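Local structure of ribonucleoside-diphosphate reductase (Pseudomonas aeruginosa, 5IM3) at residues A[70-73]-A[74-78]; A[160-163]-A[164-168]; A[518-521]-A[522-526]; A[593-596]-A[597-600]; A[673-676]-A[677-680]. The protein probably reduces ribonucleoside diphosphates to the deoxyribonucleotides needed for DNA synthesis, at the expense of thioredoxin, and binds dATP as an allosteric enzyme. All coordinates share one frame; numbering follows the deposited sequence.

Interaction 1 (A[70-73]-A[74-78]); sequences RIHD and TVRRL
The first turns of helix 69-88, in the N-terminal ATP cone, carry this contact, in which Arg70 to Asp73 are joined to Thr74 to Arg77 one turn further on. Arg70 O is gripped twice by the same residue. Thr74 N approaches it at 2.8 Å, almost in line with the carbonyl bond, while Thr74 OG1, also 2.8 Å from Arg70 O, donates from above the carbonyl plane. The hydroxyl gets there because OG1 lies beside its own backbone N, opposite the carbonyl carbon (chi1 -55°), and so faces back down the helix. Val75 N gives Ile71 O a nearly straight bond of 2.7 Å, and the branches Ile71 CG2 and Val75 CG2 meet at 3.9 Å. This apolar edge is the one the helix turns to helix 46-60 of the cone, where Ile71 packs on Phe57 and Val75 on Thr50, Ile53 and Thr54; the Val75 side chain is about 10 Å from a bound dATP. On the exposed flank His72 and Arg76 run side by side in the same direction, the ring and guanidinium planes 66° apart, with His72 NE2 near the guanidinium plane at its edge. The polar ends of Arg70 and Asp73 reach the second subunit, Arg70 in a salt bridge with its Asp826 and Asp73 in a hydrogen bond with its Tyr829; Arg70 also bridges to Glu61 of its own chain.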
loop_
_atom_site.group_PDB
_atom_site.type_symbol
_atom_site.label_atom_id
_atom_site.label_comp_id
_atom_site.label_asym_id
_atom_site.label_seq_id
_atom_site.Cartn_x
_atom_site.Cartn_y
_atom_site.Cartn_z
ATOM N N ARG A 70 53.197 -32.342 0.705
ATOM C CA ARG A 70 52.046 -31.666 1.294
ATOM C C ARG A 70 52.472 -30.410 2.044
ATOM O O ARG A 70 52.045 -29.296 1.716
ATOM C CB ARG A 70 51.308 -32.628 2.226
ATOM C CG ARG A 70 50.284 -31.963 3.135
ATOM C CD ARG A 70 49.558 -32.993 3.976
ATOM N NE ARG A 70 50.483 -33.813 4.757
ATOM C CZ ARG A 70 50.856 -33.553 6.007
ATOM N NH1 ARG A 70 50.389 -32.488 6.645
ATOM N NH2 ARG A 70 51.703 -34.367 6.624
ATOM N N ILE A 71 53.311 -30.576 3.070
ATOM C CA ILE A 71 53.767 -29.433 3.863
ATOM C C ILE A 71 54.322 -28.356 2.942
ATOM O O ILE A 71 53.872 -27.205 2.943
ATOM C CB ILE A 71 54.829 -29.871 4.888
ATOM C CG1 ILE A 71 54.327 -31.028 5.767
ATOM C CG2 ILE A 71 55.246 -28.683 5.749
ATOM C CD1 ILE A 71 53.223 -30.654 6.727
ATOM N N HIS A 72 55.309 -28.735 2.134
ATOM C CA HIS A 72 55.986 -27.788 1.257
ATOM C C HIS A 72 55.004 -27.088 0.326
ATOM O O HIS A 72 55.095 -25.872 0.118
ATOM C CB HIS A 72 57.063 -28.540 0.479
ATOM C CG HIS A 72 57.556 -27.831 -0.739
ATOM N ND1 HIS A 72 57.058 -28.090 -1.999
ATOM C CD2 HIS A 72 58.530 -26.905 -0.901
ATOM C CE1 HIS A 72 57.694 -27.340 -2.881
ATOM N NE2 HIS A 72 58.594 -26.615 -2.241
ATOM N N ASP A 73 54.052 -27.835 -0.236
ATOM C CA ASP A 73 53.033 -27.218 -1.079
ATOM C C ASP A 73 52.165 -26.256 -0.275
ATOM O O ASP A 73 51.825 -25.167 -0.752
ATOM C CB ASP A 73 52.169 -28.298 -1.732
ATOM C CG ASP A 73 51.407 -27.790 -2.939
ATOM O OD1 ASP A 73 51.878 -26.826 -3.579
ATOM O OD2 ASP A 73 50.344 -28.366 -3.256
ATOM N N THR A 74 51.800 -26.640 0.949
ATOM C CA THR A 74 50.951 -25.790 1.779
ATOM C C THR A 74 51.683 -24.524 2.206
ATOM O O THR A 74 51.150 -23.416 2.082
ATOM C CB THR A 74 50.475 -26.566 3.007
ATOM O OG1 THR A 74 49.836 -27.778 2.592
ATOM C CG2 THR A 74 49.493 -25.737 3.821
ATOM N N VAL A 75 52.906 -24.671 2.721
ATOM C CA VAL A 75 53.646 -23.518 3.230
ATOM C C VAL A 75 53.818 -22.472 2.136
ATOM O O VAL A 75 53.510 -21.290 2.327
ATOM C CB VAL A 75 55.006 -23.963 3.801
ATOM C CG1 VAL A 75 55.812 -22.761 4.263
ATOM C CG2 VAL A 75 54.807 -24.939 4.953
ATOM N N ARG A 76 54.315 -22.893 0.970
ATOM C CA ARG A 76 54.547 -21.948 -0.116
ATOM C C ARG A 76 53.250 -21.307 -0.587
ATOM O O ARG A 76 53.267 -20.191 -1.119
ATOM C CB ARG A 76 55.249 -22.647 -1.280
ATOM C CG ARG A 76 56.657 -23.111 -0.953
ATOM C CD ARG A 76 57.275 -23.875 -2.116
ATOM N NE ARG A 76 57.399 -23.055 -3.321
ATOM C CZ ARG A 76 57.855 -23.499 -4.492
ATOM N NH1 ARG A 76 58.235 -24.758 -4.633
ATOM N NH2 ARG A 76 57.931 -22.681 -5.531
ATOM N N ARG A 77 52.119 -21.993 -0.410
ATOM C CA ARG A 77 50.834 -21.372 -0.705
ATOM C C ARG A 77 50.496 -20.307 0.331
ATOM O O ARG A 77 50.060 -19.205 -0.020
ATOM C CB ARG A 77 49.738 -22.437 -0.761
ATOM C CG ARG A 77 48.359 -21.894 -1.108
ATOM C CD ARG A 77 47.306 -22.993 -1.110
ATOM N NE ARG A 77 47.196 -23.649 0.191
ATOM C CZ ARG A 77 46.543 -23.144 1.234
ATOM N NH1 ARG A 77 45.937 -21.966 1.143
ATOM N NH2 ARG A 77 46.500 -23.816 2.377
ATOM N N LEU A 78 50.699 -20.618 1.612
ATOM C CA LEU A 78 50.465 -19.633 2.662
ATOM C C LEU A 78 51.438 -18.466 2.544
ATOM O O LEU A 78 51.048 -17.305 2.711
ATOM C CB LEU A 78 50.587 -20.295 4.034
ATOM C CG LEU A 78 49.630 -21.453 4.324
ATOM C CD1 LEU A 78 49.990 -22.101 5.647
ATOM C CD2 LEU A 78 48.188 -20.978 4.337
#

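Interaction 2 (A[160-163]-A[164-168]); sequences LDMG and RLNTI
Asp161 and Arg164 form the N-cap contact of helix 162-173, in the second ATP cone. Asp161 OD1 accepts from Arg164 N at 2.9 Å over a nearly straight path, the N-H meeting the oxygen from above the carboxylate plane. With CG anti to the backbone N, a chi1 of -165° brings the carboxylate of Asp161 up to Arg164, with Asp161 CG 3.7 Å from Arg164 CB. The long Arg164 side chain crosses it at about a right angle and carries its guanidinium to a salt bridge with Asp229. The main chain of Asp161 adds a weak bond, from Leu165 N to Asp161 O. At Met162 the side chain lies alongside Leu165, both pointing the same way, and the sulfur SD sits 4.1 Å from Leu165 CD2. Met162 O has two donors from one residue: Asn166 N at 3.2 Å and the side-chain Asn166 ND2, which approach from opposite faces of the carbonyl plane. The carbonyl oxygen is nearly coplanar with the Asn166 amide. Gly163 O likewise receives Thr167 OG1 at 2.9 Å, joined by a weak bond from Thr167 N; the hydroxyl and the amide of Thr167 share the one acceptor. The helix follows strand 157-159; Met162 and Leu165 touch Glu185 of helix 181-190, and Leu165 and Ile168 rest on Leu205 of helix 198-210.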
loop_
_atom_site.group_PDB
_atom_site.type_symbol
_atom_site.label_atom_id
_atom_site.label_comp_id
_atom_site.label_asym_id
_atom_site.label_seq_id
_atom_site.Cartn_x
_atom_site.Cartn_y
_atom_site.Cartn_z
ATOM N N LEU A 160 51.747 20.692 41.956
ATOM C CA LEU A 160 50.496 20.008 42.258
ATOM C C LEU A 160 50.531 19.428 43.665
ATOM O O LEU A 160 51.502 18.778 44.060
ATOM C CB LEU A 160 50.239 18.897 41.238
ATOM C CG LEU A 160 49.060 17.970 41.546
ATOM C CD1 LEU A 160 47.764 18.759 41.659
ATOM C CD2 LEU A 160 48.940 16.896 40.485
ATOM N N ASP A 161 49.460 19.662 44.420
ATOM C CA ASP A 161 49.347 19.143 45.779
ATOM C C ASP A 161 48.851 17.705 45.712
ATOM O O ASP A 161 47.690 17.454 45.371
ATOM C CB ASP A 161 48.407 20.014 46.607
ATOM C CG ASP A 161 48.518 19.743 48.095
ATOM O OD1 ASP A 161 48.726 18.573 48.477
ATOM O OD2 ASP A 161 48.404 20.704 48.884
ATOM N N MET A 162 49.733 16.755 46.029
ATOM C CA MET A 162 49.346 15.351 46.047
ATOM C C MET A 162 48.584 14.993 47.317
ATOM O O MET A 162 47.735 14.094 47.293
ATOM C CB MET A 162 50.586 14.466 45.916
ATOM C CG MET A 162 50.349 13.155 45.180
ATOM S SD MET A 162 49.951 13.393 43.434
ATOM C CE MET A 162 50.103 11.719 42.814
ATOM N N GLY A 163 48.865 15.683 48.424
ATOM C CA GLY A 163 48.140 15.412 49.655
ATOM C C GLY A 163 46.673 15.788 49.556
ATOM O O GLY A 163 45.793 15.019 49.953
ATOM N N ARG A 164 46.389 16.979 49.021
ATOM C CA ARG A 164 45.001 17.403 48.872
ATOM C C ARG A 164 44.281 16.583 47.810
ATOM O O ARG A 164 43.062 16.397 47.893
ATOM C CB ARG A 164 44.937 18.889 48.521
ATOM C CG ARG A 164 43.530 19.468 48.579
ATOM C CD ARG A 164 43.477 20.898 48.066
ATOM N NE ARG A 164 42.181 21.517 48.337
ATOM C CZ ARG A 164 41.086 21.325 47.606
ATOM N NH1 ARG A 164 41.113 20.524 46.546
ATOM N NH2 ARG A 164 39.956 21.932 47.939
ATOM N N LEU A 165 45.012 16.091 46.807
ATOM C CA LEU A 165 44.389 15.275 45.771
ATOM C C LEU A 165 43.886 13.956 46.339
ATOM O O LEU A 165 42.811 13.479 45.958
ATOM C CB LEU A 165 45.382 15.029 44.636
ATOM C CG LEU A 165 44.909 14.088 43.528
ATOM C CD1 LEU A 165 43.622 14.596 42.897
ATOM C CD2 LEU A 165 45.998 13.926 42.480
ATOM N N ASN A 166 44.650 13.348 47.250
ATOM C CA ASN A 166 44.202 12.114 47.885
ATOM C C ASN A 166 43.043 12.365 48.840
ATOM O O ASN A 166 42.232 11.463 49.078
ATOM C CB ASN A 166 45.363 11.453 48.631
ATOM C CG ASN A 166 46.369 10.811 47.695
ATOM O OD1 ASN A 166 46.275 9.623 47.387
ATOM N ND2 ASN A 166 47.338 11.596 47.237
ATOM N N THR A 167 42.944 13.577 49.391
ATOM C CA THR A 167 41.905 13.854 50.378
ATOM C C THR A 167 40.528 13.944 49.730
ATOM O O THR A 167 39.556 13.383 50.248
ATOM C CB THR A 167 42.222 15.147 51.127
ATOM O OG1 THR A 167 43.532 15.061 51.702
ATOM C CG2 THR A 167 41.201 15.388 52.235
ATOM N N ILE A 168 40.420 14.649 48.600
ATOM C CA ILE A 168 39.110 14.852 47.988
ATOM C C ILE A 168 38.594 13.557 47.372
ATOM O O ILE A 168 37.390 13.279 47.404
ATOM C CB ILE A 168 39.164 15.993 46.953
ATOM C CG1 ILE A 168 40.180 15.690 45.849
ATOM C CG2 ILE A 168 39.500 17.314 47.636
ATOM C CD1 ILE A 168 40.145 16.682 44.703
#

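Interaction 3 (A[518-521]-A[522-526]); sequences KAFE and ERYEY
Glu521 meets Glu525, Phe520 meets Tyr524 and Glu522 meets Lys518 across successive turns of helix 517-532 in the barrel domain, with Glu521 and Phe520 the most deeply engaged. Glu521 accepts at its carbonyl from Glu525 N, 3.0 Å away, and Glu525 CG lies 3.2 Å from Glu521 O. The two carboxylates stay apart, and that of Glu521 forms a salt bridge with Lys493. Phe520 has Tyr524 as its aromatic partner; both side chains have CG anti to the backbone N (chi1 168° for Phe520 and 179° for Tyr524), which explains their common direction. The ring planes are 30° apart, but the rings are slid along one another and barely overlap, their centroids 5.5 Å apart. The rings touch where Phe520 CZ lies 3.7 Å from Tyr524 CD1, while Tyr524 CB sits over the Phe520 face, 4.2 Å from its centroid, in a CH-pi contact. In the backbone, Tyr524 N donates to Phe520 O at 2.7 Å. Glu522 N donates to Lys518 O, and Glu522 CB packs 3.6 Å from the same Lys518 O; Arg523 N bonds likewise to Ala519 O. Around the helix, Phe520 packs on Pro488 and Leu512, and Tyr524 stacks on Trp501 while its hydroxyl bonds to Thr502 O of strand 500-504; helix 489-496 meets Glu521 and Tyr524 through Leu490.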
loop_
_atom_site.group_PDB
_atom_site.type_symbol
_atom_site.label_atom_id
_atom_site.label_comp_id
_atom_site.label_asym_id
_atom_site.label_seq_id
_atom_site.Cartn_x
_atom_site.Cartn_y
_atom_site.Cartn_z
ATOM N N LYS A 518 -26.222 13.003 36.576
ATOM C CA LYS A 518 -27.604 12.783 36.156
ATOM C C LYS A 518 -28.241 14.066 35.643
ATOM O O LYS A 518 -28.985 14.048 34.654
ATOM C CB LYS A 518 -28.422 12.221 37.318
ATOM C CG LYS A 518 -28.346 10.714 37.473
ATOM C CD LYS A 518 -29.422 10.210 38.422
ATOM C CE LYS A 518 -29.543 8.697 38.367
ATOM N NZ LYS A 518 -28.260 8.026 38.700
ATOM N N ALA A 519 -27.973 15.189 36.309
ATOM C CA ALA A 519 -28.549 16.460 35.882
ATOM C C ALA A 519 -28.193 16.767 34.432
ATOM O O ALA A 519 -29.045 17.216 33.659
ATOM C CB ALA A 519 -28.076 17.584 36.803
ATOM N N PHE A 520 -26.938 16.528 34.044
ATOM C CA PHE A 520 -26.542 16.777 32.662
ATOM C C PHE A 520 -27.269 15.846 31.702
ATOM O O PHE A 520 -27.757 16.284 30.656
ATOM C CB PHE A 520 -25.031 16.618 32.500
ATOM C CG PHE A 520 -24.582 16.570 31.063
ATOM C CD1 PHE A 520 -24.291 17.737 30.375
ATOM C CD2 PHE A 520 -24.464 15.360 30.396
ATOM C CE1 PHE A 520 -23.884 17.694 29.051
ATOM C CE2 PHE A 520 -24.059 15.317 29.076
ATOM C CZ PHE A 520 -23.768 16.487 28.404
ATOM N N GLU A 521 -27.351 14.559 32.044
ATOM C CA GLU A 521 -27.895 13.578 31.111
ATOM C C GLU A 521 -29.380 13.806 30.872
ATOM O O GLU A 521 -29.867 13.623 29.750
ATOM C CB GLU A 521 -27.636 12.166 31.636
ATOM C CG GLU A 521 -26.159 11.871 31.849
ATOM C CD GLU A 521 -25.870 10.397 32.062
ATOM O OE1 GLU A 521 -26.817 9.584 32.002
ATOM O OE2 GLU A 521 -24.690 10.054 32.289
ATOM N N GLU A 522 -30.115 14.200 31.913
ATOM C CA GLU A 522 -31.520 14.553 31.735
ATOM C C GLU A 522 -31.661 15.783 30.849
ATOM O O GLU A 522 -32.431 15.784 29.879
ATOM C CB GLU A 522 -32.173 14.792 33.098
ATOM C CG GLU A 522 -33.557 15.427 33.025
ATOM C CD GLU A 522 -34.194 15.601 34.385
ATOM O OE1 GLU A 522 -33.685 15.007 35.360
ATOM O OE2 GLU A 522 -35.201 16.337 34.475
ATOM N N ARG A 523 -30.919 16.846 31.167
ATOM C CA ARG A 523 -31.019 18.074 30.388
ATOM C C ARG A 523 -30.526 17.858 28.963
ATOM O O ARG A 523 -31.081 18.425 28.016
ATOM C CB ARG A 523 -30.231 19.192 31.073
ATOM C CG ARG A 523 -30.462 20.585 30.491
ATOM C CD ARG A 523 -31.914 21.006 30.608
ATOM N NE ARG A 523 -32.132 22.372 30.148
ATOM C CZ ARG A 523 -33.332 22.914 29.970
ATOM N NH1 ARG A 523 -34.424 22.203 30.216
ATOM N NH2 ARG A 523 -33.443 24.169 29.549
ATOM N N TYR A 524 -29.489 17.036 28.790
ATOM C CA TYR A 524 -28.977 16.772 27.451
ATOM C C TYR A 524 -29.991 16.004 26.614
ATOM O O TYR A 524 -30.171 16.295 25.428
ATOM C CB TYR A 524 -27.664 15.995 27.523
ATOM C CG TYR A 524 -27.101 15.675 26.159
ATOM C CD1 TYR A 524 -26.171 16.512 25.559
ATOM C CD2 TYR A 524 -27.510 14.542 25.463
ATOM C CE1 TYR A 524 -25.661 16.225 24.309
ATOM C CE2 TYR A 524 -27.008 14.252 24.215
ATOM C CZ TYR A 524 -26.083 15.095 23.641
ATOM O OH TYR A 524 -25.579 14.803 22.395
ATOM N N GLU A 525 -30.640 14.998 27.205
ATOM C CA GLU A 525 -31.657 14.255 26.473
ATOM C C GLU A 525 -32.866 15.130 26.159
ATOM O O GLU A 525 -33.527 14.926 25.135
ATOM C CB GLU A 525 -32.068 13.013 27.267
ATOM C CG GLU A 525 -30.990 11.932 27.303
ATOM C CD GLU A 525 -31.380 10.727 28.142
ATOM O OE1 GLU A 525 -32.426 10.782 28.821
ATOM O OE2 GLU A 525 -30.636 9.723 28.119
ATOM N N TYR A 526 -33.157 16.113 27.014
ATOM C CA TYR A 526 -34.214 17.075 26.717
ATOM C C TYR A 526 -33.876 17.884 25.471
ATOM O O TYR A 526 -34.704 18.032 24.567
ATOM C CB TYR A 526 -34.434 17.991 27.924
ATOM C CG TYR A 526 -35.253 19.232 27.644
ATOM C CD1 TYR A 526 -36.639 19.211 27.730
ATOM C CD2 TYR A 526 -34.636 20.430 27.310
ATOM C CE1 TYR A 526 -37.389 20.348 27.481
ATOM C CE2 TYR A 526 -35.376 21.571 27.060
ATOM C CZ TYR A 526 -36.751 21.525 27.149
ATOM O OH TYR A 526 -37.489 22.662 26.902
#

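Interaction 4 (A[593-596]-A[597-600]); sequences NTNK and DEIA
Asn595 and Glu598 close a type I beta turn as a single antiparallel, hydrogen-bonded pair, and the backbone groups of both are used. Asn595 N donates in the carbonyl plane, on a lone pair, to Glu598 O at 3.2 Å. In the return bond Glu598 N reaches Asn595 O at 3.1 Å from well above the carbonyl plane. The Asn595 side chain, its CG between the backbone N and the carbonyl carbon (chi1 64°), bends over the turn, and Asn595 OD1 accepts from Asp597 N at 2.6 Å in the plane of the amide carbonyl. This is an Asx turn laid over the beta turn. Asn595 ND2 makes a weak bond with Glu598 OE1. Glu598 OE2 is hydrogen-bonded to His655 NE2 and lies 3.0 Å from a water that also has a weak bond with Asn593 ND2; the latter also donates to Gln575 O. Thr594 OG1 pairs with His582 ND1, and Asp597 O with Asn650 ND2. At the exposed tip Lys596 NZ and Asp597 OD2 form a salt bridge of 3.2 Å, the lysine on the syn side of the carboxylate. In the barrel domain the turn leads into strand 600-608, with Thr594 packed on Leu375 and Thr377 of strand 373-377 and Glu598 against helix 646-655.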
loop_
_atom_site.group_PDB
_atom_site.type_symbol
_atom_site.label_atom_id
_atom_site.label_comp_id
_atom_site.label_asym_id
_atom_site.label_seq_id
_atom_site.Cartn_x
_atom_site.Cartn_y
_atom_site.Cartn_z
ATOM N N ASN A 593 -12.169 24.379 40.503
ATOM C CA ASN A 593 -13.221 25.224 39.953
ATOM C C ASN A 593 -12.647 26.491 39.325
ATOM O O ASN A 593 -11.614 27.013 39.750
ATOM C CB ASN A 593 -14.219 25.623 41.040
ATOM C CG ASN A 593 -15.014 24.449 41.569
ATOM O OD1 ASN A 593 -15.053 23.382 40.959
ATOM N ND2 ASN A 593 -15.666 24.648 42.709
ATOM N N THR A 594 -13.347 26.994 38.310
ATOM C CA THR A 594 -13.026 28.276 37.697
ATOM C C THR A 594 -14.311 29.049 37.447
ATOM O O THR A 594 -15.390 28.465 37.323
ATOM C CB THR A 594 -12.266 28.108 36.372
ATOM O OG1 THR A 594 -12.939 27.149 35.547
ATOM C CG2 THR A 594 -10.839 27.645 36.630
ATOM N N ASN A 595 -14.191 30.371 37.386
ATOM C CA ASN A 595 -15.316 31.202 36.978
ATOM C C ASN A 595 -14.799 32.587 36.605
ATOM O O ASN A 595 -13.591 32.818 36.501
ATOM C CB ASN A 595 -16.393 31.267 38.072
ATOM C CG ASN A 595 -15.906 31.925 39.350
ATOM O OD1 ASN A 595 -15.265 32.980 39.325
ATOM N ND2 ASN A 595 -16.223 31.307 40.480
ATOM N N LYS A 596 -15.744 33.502 36.395
ATOM C CA LYS A 596 -15.455 34.881 36.027
ATOM C C LYS A 596 -14.378 35.502 36.917
ATOM O O LYS A 596 -13.555 36.298 36.448
ATOM C CB LYS A 596 -16.769 35.663 36.112
ATOM C CG LYS A 596 -16.746 37.107 35.693
ATOM C CD LYS A 596 -18.183 37.643 35.588
ATOM C CE LYS A 596 -18.908 37.676 36.938
ATOM N NZ LYS A 596 -18.492 38.836 37.765
ATOM N N ASP A 597 -14.358 35.142 38.201
ATOM C CA ASP A 597 -13.487 35.795 39.174
ATOM C C ASP A 597 -12.500 34.831 39.823
ATOM O O ASP A 597 -11.901 35.168 40.848
ATOM C CB ASP A 597 -14.328 36.482 40.251
ATOM C CG ASP A 597 -15.220 37.574 39.686
ATOM O OD1 ASP A 597 -14.690 38.487 39.014
ATOM O OD2 ASP A 597 -16.451 37.515 39.910
ATOM N N GLU A 598 -12.306 33.645 39.249
ATOM C CA GLU A 598 -11.455 32.627 39.860
ATOM C C GLU A 598 -10.640 31.938 38.777
ATOM O O GLU A 598 -11.181 31.180 37.967
ATOM C CB GLU A 598 -12.286 31.611 40.643
ATOM C CG GLU A 598 -12.926 32.198 41.897
ATOM C CD GLU A 598 -13.628 31.154 42.742
ATOM O OE1 GLU A 598 -14.564 31.524 43.481
ATOM O OE2 GLU A 598 -13.244 29.967 42.664
ATOM N N ILE A 599 -9.342 32.209 38.769
ATOM C CA ILE A 599 -8.366 31.436 38.017
ATOM C C ILE A 599 -7.699 30.499 39.015
ATOM O O ILE A 599 -6.990 30.944 39.922
ATOM C CB ILE A 599 -7.355 32.349 37.309
ATOM C CG1 ILE A 599 -8.045 33.046 36.122
ATOM C CG2 ILE A 599 -6.131 31.570 36.852
ATOM C CD1 ILE A 599 -7.186 34.064 35.397
ATOM N N ALA A 600 -7.939 29.197 38.867
ATOM C CA ALA A 600 -7.408 28.228 39.816
ATOM C C ALA A 600 -5.891 28.130 39.690
ATOM O O ALA A 600 -5.336 28.219 38.591
ATOM C CB ALA A 600 -8.042 26.860 39.588
HETATM O O HOH W 1 -15.307 27.906 43.147
#

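Interaction 5 (A[673-676]-A[677-680]); sequences HIPY and GSDA
Ser678 OG and Pro675 O form the short link at the heart of this turn, 2.6 Å apart, with the hydroxyl donating at a slight tilt from the carbonyl plane. Ser678 is the N-cap of helix 679-707. Its OG stands between the backbone N and the carbonyl carbon (chi1 64°), where it can both donate backward to Pro675 O and weakly accept from Ala681 N in the first turn of the helix. The packed side of the contact, made by Ile674, Pro675 and Ser678, gathers round this hydroxyl: Ile674 CG2 lies 3.5 Å from Ser678 OG, and the same methyl reaches Ala680 CB at 3.7 Å, while Pro675 CG is 3.8 Å from Ser678 OG. Ile674 places that methyl with CG2 anti to its backbone N, and a single branch therefore serves both the cap and the opening residues of the helix. On the solvent side Ala680 is exposed. The bend at Gly677 is looser too: this glycine is the centre of an inverse gamma turn whose closing bond, Ser678 N to Tyr676 O at 3.2 Å, is weak and bent to 135°. The Tyr676 ring belongs to the interior instead, where the hydroxyl donates to Ile785 O and the ring meets Phe665. In the barrel domain the turn joins helix 665-672, which ends in a Schellman motif at His673, to helix 679-707; Ile674 and Tyr676 lean back on Leu669 of the former, and Tyr676 also touches helix 856-866.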
loop_
_atom_site.group_PDB
_atom_site.type_symbol
_atom_site.label_atom_id
_atom_site.label_comp_id
_atom_site.label_asym_id
_atom_site.label_seq_id
_atom_site.Cartn_x
_atom_site.Cartn_y
_atom_site.Cartn_z
ATOM N N HIS A 673 11.126 -5.721 44.944
ATOM C CA HIS A 673 11.204 -6.776 43.934
ATOM C C HIS A 673 9.820 -7.123 43.396
ATOM O O HIS A 673 9.503 -8.288 43.141
ATOM C CB HIS A 673 11.904 -8.017 44.488
ATOM C CG HIS A 673 13.329 -7.776 44.876
ATOM N ND1 HIS A 673 13.694 -7.333 46.128
ATOM C CD2 HIS A 673 14.479 -7.904 44.171
ATOM C CE1 HIS A 673 15.009 -7.206 46.181
ATOM N NE2 HIS A 673 15.509 -7.545 45.006
ATOM N N ILE A 674 8.990 -6.102 43.221
ATOM C CA ILE A 674 7.655 -6.252 42.649
ATOM C C ILE A 674 7.722 -5.803 41.193
ATOM O O ILE A 674 8.087 -4.646 40.934
ATOM C CB ILE A 674 6.607 -5.433 43.417
ATOM C CG1 ILE A 674 6.559 -5.855 44.888
ATOM C CG2 ILE A 674 5.236 -5.600 42.765
ATOM C CD1 ILE A 674 5.601 -5.018 45.726
ATOM N N PRO A 675 7.391 -6.660 40.226
ATOM C CA PRO A 675 7.281 -6.181 38.845
ATOM C C PRO A 675 6.042 -5.321 38.681
ATOM O O PRO A 675 5.005 -5.572 39.300
ATOM C CB PRO A 675 7.190 -7.472 38.023
ATOM C CG PRO A 675 6.641 -8.482 38.967
ATOM C CD PRO A 675 7.171 -8.115 40.324
ATOM N N TYR A 676 6.157 -4.289 37.844
ATOM C CA TYR A 676 5.028 -3.389 37.663
ATOM C C TYR A 676 3.816 -4.132 37.117
ATOM O O TYR A 676 2.677 -3.792 37.454
ATOM C CB TYR A 676 5.415 -2.231 36.739
ATOM C CG TYR A 676 4.734 -0.918 37.081
ATOM C CD1 TYR A 676 3.487 -0.892 37.691
ATOM C CD2 TYR A 676 5.346 0.298 36.798
ATOM C CE1 TYR A 676 2.867 0.303 38.008
ATOM C CE2 TYR A 676 4.733 1.499 37.109
ATOM C CZ TYR A 676 3.493 1.495 37.714
ATOM O OH TYR A 676 2.871 2.679 38.029
ATOM N N GLY A 677 4.036 -5.158 36.300
ATOM C CA GLY A 677 2.940 -5.936 35.759
ATOM C C GLY A 677 2.557 -7.118 36.629
ATOM O O GLY A 677 2.780 -8.272 36.250
ATOM N N SER A 678 1.968 -6.844 37.791
ATOM C CA SER A 678 1.611 -7.900 38.727
ATOM C C SER A 678 0.538 -7.388 39.672
ATOM O O SER A 678 0.369 -6.179 39.855
ATOM C CB SER A 678 2.830 -8.379 39.522
ATOM O OG SER A 678 3.341 -7.334 40.335
ATOM N N ASP A 679 -0.191 -8.333 40.271
ATOM C CA ASP A 679 -1.166 -7.975 41.293
ATOM C C ASP A 679 -0.491 -7.341 42.501
ATOM O O ASP A 679 -1.114 -6.545 43.215
ATOM C CB ASP A 679 -1.962 -9.213 41.715
ATOM C CG ASP A 679 -2.875 -9.723 40.615
ATOM O OD1 ASP A 679 -2.731 -9.267 39.461
ATOM O OD2 ASP A 679 -3.734 -10.585 40.903
ATOM N N ALA A 680 0.782 -7.667 42.739
ATOM C CA ALA A 680 1.487 -7.129 43.896
ATOM C C ALA A 680 1.808 -5.649 43.727
ATOM O O ALA A 680 1.840 -4.910 44.717
ATOM C CB ALA A 680 2.768 -7.927 44.146
#

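In the fold
From the N terminus, the five contacts follow one another in series; each is local, and none encloses or crosses another. Interaction 1 lies within helix 69-88 of the first ATP cone and faces the second subunit, while interaction 2 starts helix 162-173 of the second cone, the centres about 62 Å apart. The remaining three lie in the barrel domain. Interaction 3 is a turn within helix 517-532, and interaction 4 closes the tight turn leading into strand 600-608 of the central sheet; their centres are about 25 Å apart. Interaction 5 links helix 665-672 to helix 679-707. Interactions 1 and 3, on opposite sides of the chain's centre, are about 97 Å apart between centres.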